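PDB 3DVW: Thiol:disulfide interchange protein DsbA from Neisseria meningitidis MC58, which probably acts as a periplasmic thiol-disulfide oxidoreductase of the DsbA type, introducing disulfide bonds into proteins through a redox-active CxxC pair. Local coordinates for residues E62-Q67 with D153-V158. Sequence-based numbering, arbitrary orientation.
Sequences EHVVWQ and DGTPTV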
ATOM      1  N   GLU A  62      -1.598  -0.429  -2.671  1.00 10.20           N
ATOM      2  CA  GLU A  62      -2.551  -1.217  -3.457  1.00 10.10           C
ATOM      3  C   GLU A  62      -2.849  -2.494  -2.680  1.00  9.97           C
ATOM      4  O   GLU A  62      -1.924  -3.196  -2.261  1.00 11.36           O
ATOM      5  CB  GLU A  62      -1.976  -1.568  -4.822  1.00 10.31           C
ATOM      6  CG  GLU A  62      -1.473  -0.376  -5.624  1.00 11.18           C
ATOM      7  CD  GLU A  62      -2.563   0.519  -6.225  1.00 14.42           C
ATOM      8  OE1 GLU A  62      -3.757   0.165  -6.191  1.00 14.24           O
ATOM      9  OE2 GLU A  62      -2.205   1.591  -6.778  1.00 15.07           O
ATOM     10  N   HIS A  63      -4.135  -2.811  -2.529  1.00  9.76           N
ATOM     11  CA  HIS A  63      -4.527  -4.045  -1.866  1.00  9.45           C
ATOM     12  C   HIS A  63      -4.506  -5.164  -2.902  1.00 10.19           C
ATOM     13  O   HIS A  63      -5.066  -5.023  -3.976  1.00 10.98           O
ATOM     14  CB  HIS A  63      -5.952  -3.901  -1.306  1.00  9.86           C
ATOM     15  CG  HIS A  63      -6.299  -4.897  -0.238  1.00  9.24           C
ATOM     16  ND1 HIS A  63      -6.462  -6.247  -0.478  1.00 10.16           N
ATOM     17  CD2 HIS A  63      -6.534  -4.719   1.083  1.00 11.18           C
ATOM     18  CE1 HIS A  63      -6.774  -6.851   0.656  1.00 10.45           C
ATOM     19  NE2 HIS A  63      -6.823  -5.951   1.616  1.00  9.86           N
ATOM     20  N   VAL A  64      -3.897  -6.302  -2.564  1.00  9.67           N
ATOM     21  CA  VAL A  64      -3.910  -7.436  -3.476  1.00  9.25           C
ATOM     22  C   VAL A  64      -5.327  -7.974  -3.620  1.00  9.53           C
ATOM     23  O   VAL A  64      -6.136  -7.831  -2.706  1.00 10.52           O
ATOM     24  CB  VAL A  64      -2.984  -8.595  -3.007  1.00  8.49           C
ATOM     25  CG1 VAL A  64      -1.534  -8.149  -3.047  1.00 10.37           C
ATOM     26  CG2 VAL A  64      -3.353  -9.075  -1.589  1.00  9.70           C
ATOM     27  N   VAL A  65      -5.610  -8.596  -4.764  1.00  9.71           N
ATOM     28  CA  VAL A  65      -6.858  -9.277  -4.991  1.00 10.18           C
ATOM     29  C   VAL A  65      -6.538 -10.684  -5.513  1.00 10.97           C
ATOM     30  O   VAL A  65      -6.161 -10.850  -6.665  1.00 11.22           O
ATOM     31  CB  VAL A  65      -7.772  -8.538  -5.993  1.00 10.62           C
ATOM     32  CG1 VAL A  65      -9.076  -9.280  -6.120  1.00 10.75           C
ATOM     33  CG2 VAL A  65      -8.027  -7.113  -5.561  1.00 11.79           C
ATOM     34  N   TRP A  66      -6.640 -11.670  -4.620  1.00 10.97           N
ATOM     35  CA  TRP A  66      -6.278 -13.049  -4.908  1.00 11.02           C
ATOM     36  C   TRP A  66      -7.477 -13.971  -5.098  1.00 11.38           C
ATOM     37  O   TRP A  66      -7.297 -15.145  -5.410  1.00 13.14           O
ATOM     38  CB  TRP A  66      -5.378 -13.584  -3.805  1.00 10.73           C
ATOM     39  CG  TRP A  66      -4.008 -13.018  -3.815  1.00 10.75           C
ATOM     40  CD1 TRP A  66      -3.286 -12.647  -4.907  1.00 11.25           C
ATOM     41  CD2 TRP A  66      -3.167 -12.796  -2.680  1.00 10.46           C
ATOM     42  NE1 TRP A  66      -2.061 -12.176  -4.515  1.00 11.41           N
ATOM     43  CE2 TRP A  66      -1.948 -12.291  -3.155  1.00 11.14           C
ATOM     44  CE3 TRP A  66      -3.324 -12.988  -1.302  1.00  9.63           C
ATOM     45  CZ2 TRP A  66      -0.898 -11.957  -2.298  1.00 10.95           C
ATOM     46  CZ3 TRP A  66      -2.286 -12.660  -0.458  1.00 11.37           C
ATOM     47  CH2 TRP A  66      -1.083 -12.171  -0.950  1.00 11.32           C
ATOM     48  N   GLN A  67      -8.665 -13.445  -4.860  1.00 11.00           N
ATOM     49  CA  GLN A  67      -9.914 -14.166  -5.069  1.00 11.48           C
ATOM     50  C   GLN A  67     -11.049 -13.141  -5.123  1.00 11.82           C
ATOM     51  O   GLN A  67     -10.898 -12.006  -4.647  1.00 11.97           O
ATOM     52  CB  GLN A  67     -10.147 -15.187  -3.946  1.00 11.84           C
ATOM     53  CG  GLN A  67     -10.341 -14.586  -2.554  1.00 11.77           C
ATOM     54  CD  GLN A  67     -10.438 -15.604  -1.429  1.00 11.86           C
ATOM     55  OE1 GLN A  67     -10.231 -16.807  -1.632  1.00 12.02           O
ATOM     56  NE2 GLN A  67     -10.712 -15.110  -0.222  1.00 13.01           N
ATOM     57  N   ASP A 153       2.444 -12.195  -5.463  1.00 14.07           N
ATOM     58  CA  ASP A 153       2.044 -13.432  -4.770  1.00 14.72           C
ATOM     59  C   ASP A 153       2.386 -13.438  -3.295  1.00 15.19           C
ATOM     60  O   ASP A 153       2.267 -14.475  -2.635  1.00 17.18           O
ATOM     61  CB  ASP A 153       2.659 -14.664  -5.458  1.00 15.69           C
ATOM     62  CG  ASP A 153       4.175 -14.626  -5.528  1.00 19.25           C
ATOM     63  OD1 ASP A 153       4.831 -13.744  -4.936  1.00 21.96           O
ATOM     64  OD2 ASP A 153       4.743 -15.515  -6.206  1.00 25.84           O
ATOM     65  N   GLY A 154       2.816 -12.300  -2.763  1.00 14.19           N
ATOM     66  CA  GLY A 154       3.109 -12.183  -1.339  1.00 14.02           C
ATOM     67  C   GLY A 154       2.915 -10.762  -0.850  1.00 13.37           C
ATOM     68  O   GLY A 154       3.029  -9.809  -1.615  1.00 13.84           O
ATOM     69  N   THR A 155       2.582 -10.639   0.424  1.00 13.06           N
ATOM     70  CA  THR A 155       2.408  -9.339   1.067  1.00 14.01           C
ATOM     71  C   THR A 155       3.150  -9.346   2.387  1.00 13.86           C
ATOM     72  O   THR A 155       3.189 -10.401   3.069  1.00 14.62           O
ATOM     73  CB  THR A 155       0.942  -9.022   1.348  1.00 14.54           C
ATOM     74  OG1 THR A 155       0.367 -10.062   2.147  1.00 16.26           O
ATOM     75  CG2 THR A 155       0.176  -8.826   0.034  1.00 16.10           C
ATOM     76  N   PRO A 156       3.726  -8.195   2.774  1.00 12.79           N
ATOM     77  CA  PRO A 156       3.826  -6.968   1.988  1.00 13.19           C
ATOM     78  C   PRO A 156       4.866  -7.111   0.898  1.00 13.16           C
ATOM     79  O   PRO A 156       5.836  -7.846   1.078  1.00 14.43           O
ATOM     80  CB  PRO A 156       4.314  -5.935   3.006  1.00 13.61           C
ATOM     81  CG  PRO A 156       5.074  -6.736   3.995  1.00 14.10           C
ATOM     82  CD  PRO A 156       4.369  -8.046   4.098  1.00 13.80           C
ATOM     83  N   THR A 157       4.631  -6.434  -0.227  1.00 12.17           N
ATOM     84  CA  THR A 157       5.617  -6.283  -1.290  1.00 12.47           C
ATOM     85  C   THR A 157       5.805  -4.790  -1.503  1.00 11.30           C
ATOM     86  O   THR A 157       4.822  -4.071  -1.705  1.00 12.73           O
ATOM     87  CB  THR A 157       5.169  -6.934  -2.597  1.00 12.39           C
ATOM     88  OG1 THR A 157       5.136  -8.361  -2.422  1.00 14.26           O
ATOM     89  CG2 THR A 157       6.113  -6.595  -3.742  1.00 12.29           C
ATOM     90  N   VAL A 158       7.046  -4.313  -1.393  1.00 10.48           N
ATOM     91  CA  VAL A 158       7.345  -2.894  -1.575  1.00 10.94           C
ATOM     92  C   VAL A 158       8.271  -2.719  -2.781  1.00 10.68           C
ATOM     93  O   VAL A 158       9.330  -3.344  -2.853  1.00 10.44           O
ATOM     94  CB  VAL A 158       7.978  -2.272  -0.316  1.00 11.01           C
ATOM     95  CG1 VAL A 158       8.346  -0.799  -0.574  1.00 11.08           C
ATOM     96  CG2 VAL A 158       7.015  -2.385   0.837  1.00 11.58           C
TER
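The methyl groups of V64 and T155 meet tip to tip, and this small apolar junction is the tight part of the contact between 62-67 and 153-158. CG2 of T155 lies 3.6 Å from CG1 of V64 and 3.7 Å from CH2 of W66, so one threonine methyl packs against both side chains. Its direction follows from chi1 of T155 (56°): CG2 stands anti to the carbonyl carbon and faces V64, while OG1 sits between the backbone N and the carbonyl carbon. V64 is itself buried, and its CG2 rests over the centre of the W66 ring, 3.6 Å above the plane, so valine, indole and threonine methyl form one continuous apolar patch.

Toward D153 the packing gives way to a more exposed side. There CZ2 of the indole comes obliquely against the backbone rather than a side chain, 3.7 Å from C of D153, and the side chain of D153 leaves its backbone pointing away from 62-67. The ring is nevertheless tied down, since NE1 of W66 donates a hydrogen bond to O of I152, the residue just before D153. Each segment is also braced internally. ND1 of H63 donates to O of V64 at 2.8 Å, nearly straight (166°) and on a carbonyl lone pair, whereas OG1 of T157 gives a hydrogen bond to O of G154 from well above its carbonyl plane.

The principle illustrated is a division of labour: van der Waals packing joins the two segments, while the polar ties run to I152 and within each segment. T155 also touches C36 of the CxxC motif, reduced here, and precedes P156 through a cis peptide bond: this is the cis-proline loop of the thioredoxin fold, set beside the redox-active C36.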